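Local coordinates for protein endoglucanase (Thermotoga maritima, PDB 1VHO) that probably acts as an M42-family aminopeptidase that uses two divalent metal ions to remove residues from the N-termini of peptides, at residues 324-327 / 328-332. Numbering follows the deposited sequence.
With SO4 (sulfate ion), chain D.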
loop_
_atom_site.group_PDB
_atom_site.type_symbol
_atom_site.label_atom_id
_atom_site.label_comp_id
_atom_site.label_asym_id
_atom_site.label_seq_id
_atom_site.Cartn_x
_atom_site.Cartn_y
_atom_site.Cartn_z
ATOM N N ALA A 324 -7.758 -10.975 5.653
ATOM C CA ALA A 324 -8.704 -10.209 6.474
ATOM C C ALA A 324 -9.548 -11.154 7.374
ATOM O O ALA A 324 -9.845 -10.798 8.504
ATOM C CB ALA A 324 -9.656 -9.466 5.523
ATOM N N ARG A 325 -9.916 -12.313 6.853
ATOM C CA ARG A 325 -10.683 -13.284 7.660
ATOM C C ARG A 325 -9.864 -13.682 8.870
ATOM O O ARG A 325 -10.334 -13.697 10.015
ATOM C CB ARG A 325 -11.061 -14.526 6.795
ATOM C CG ARG A 325 -11.967 -15.521 7.552
ATOM C CD ARG A 325 -12.602 -16.521 6.597
ATOM N NE ARG A 325 -11.694 -17.580 6.132
ATOM C CZ ARG A 325 -11.477 -18.713 6.802
ATOM N NH1 ARG A 325 -12.081 -18.977 7.976
ATOM N NH2 ARG A 325 -10.639 -19.607 6.303
ATOM N N LEU A 326 -8.579 -14.022 8.658
ATOM C CA LEU A 326 -7.709 -14.368 9.780
ATOM C C LEU A 326 -7.578 -13.236 10.762
ATOM O O LEU A 326 -7.630 -13.462 11.990
ATOM C CB LEU A 326 -6.268 -14.646 9.215
ATOM C CG LEU A 326 -5.222 -14.937 10.293
ATOM C CD1 LEU A 326 -5.678 -16.110 11.178
ATOM C CD2 LEU A 326 -3.868 -15.286 9.633
ATOM N N LEU A 327 -7.370 -11.983 10.310
ATOM C CA LEU A 327 -7.189 -10.868 11.233
ATOM C C LEU A 327 -8.482 -10.623 12.057
ATOM O O LEU A 327 -8.390 -10.302 13.252
ATOM C CB LEU A 327 -6.817 -9.522 10.574
ATOM C CG LEU A 327 -5.472 -9.483 9.820
ATOM C CD1 LEU A 327 -5.190 -8.061 9.299
ATOM C CD2 LEU A 327 -4.344 -9.921 10.727
ATOM N N SER A 328 -9.626 -10.773 11.421
ATOM C CA SER A 328 -10.902 -10.628 12.155
ATOM C C SER A 328 -10.946 -11.748 13.224
ATOM O O SER A 328 -11.367 -11.475 14.361
ATOM C CB SER A 328 -12.106 -10.650 11.253
ATOM O OG SER A 328 -12.404 -11.914 10.637
ATOM N N LEU A 329 -10.538 -12.957 12.930
ATOM C CA LEU A 329 -10.514 -14.070 13.892
ATOM C C LEU A 329 -9.521 -13.834 15.003
ATOM O O LEU A 329 -9.754 -14.224 16.162
ATOM C CB LEU A 329 -10.305 -15.409 13.177
ATOM C CG LEU A 329 -11.483 -15.803 12.289
ATOM C CD1 LEU A 329 -11.113 -16.889 11.276
ATOM C CD2 LEU A 329 -12.656 -16.275 13.155
ATOM N N VAL A 330 -8.412 -13.137 14.723
ATOM C CA VAL A 330 -7.433 -12.810 15.763
ATOM C C VAL A 330 -8.109 -11.890 16.761
ATOM O O VAL A 330 -8.022 -12.057 17.985
ATOM C CB VAL A 330 -6.154 -12.166 15.186
ATOM C CG1 VAL A 330 -5.268 -11.553 16.247
ATOM C CG2 VAL A 330 -5.352 -13.232 14.409
ATOM N N ALA A 331 -8.880 -10.896 16.261
ATOM C CA ALA A 331 -9.583 -10.005 17.160
ATOM C C ALA A 331 -10.624 -10.753 17.984
ATOM O O ALA A 331 -11.005 -10.263 19.062
ATOM C CB ALA A 331 -10.247 -8.842 16.392
ATOM N N VAL A 332 -11.124 -11.883 17.539
ATOM C CA VAL A 332 -12.118 -12.652 18.287
ATOM C C VAL A 332 -11.526 -13.655 19.259
ATOM O O VAL A 332 -11.905 -13.702 20.444
ATOM C CB VAL A 332 -13.033 -13.413 17.316
ATOM C CG1 VAL A 332 -14.055 -14.302 18.072
ATOM C CG2 VAL A 332 -13.797 -12.467 16.395
HETATM S S SO4 D . -14.854 -19.178 9.963
HETATM O O1 SO4 D . -15.591 -19.941 8.880
HETATM O O2 SO4 D . -13.842 -20.129 10.522
HETATM O O3 SO4 D . -14.237 -17.962 9.364
HETATM O O4 SO4 D . -15.844 -18.798 11.024
#
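Arg-325 runs alongside Leu-329, one helical turn further on, its CG 4.1 Å from Leu-329 CD1. Both side chains point the same way, and a sulfate ion, probably from the crystallisation liquor, sits at their ends. Arg-325 extends through its first two torsions and then bends at chi3 (76°), which brings the edge of the guanidinium to the anion: NH1 donates to sulfate O3 at 2.8 Å. The other guanidinium nitrogens are engaged too, NE in a salt bridge with Glu-322 and NH2 on the carbonyl of His-269, which fixes the group's rotation, while His-269 ND1 is hydrogen-bonded to the same sulfate.

The backbone carbonyl of Arg-325 has two donors on one face of its plane. Leu-329 N makes the i to i+4 helix bond at 3.0 Å, and Ser-328 OG adds a second at 2.8 Å, turned back over the preceding turn by a chi1 of 69°. The buried hydroxyl is thus satisfied within its own helix.

Leu-326, Leu-327 and Val-330 give the apolar contacts, with Leu-326 CD1 4.3 Å from Val-330 CG2. Through such side chains helix 317-333 packs between helices 171-187 and 256-268 and against strand 61-67 of the mixed sheet, whose domain carries the predicted metal site.

With the N-H groups of all three guanidinium nitrogens held by acceptors, the charge of Arg-325 is probably shared between Glu-322 and the sulfate.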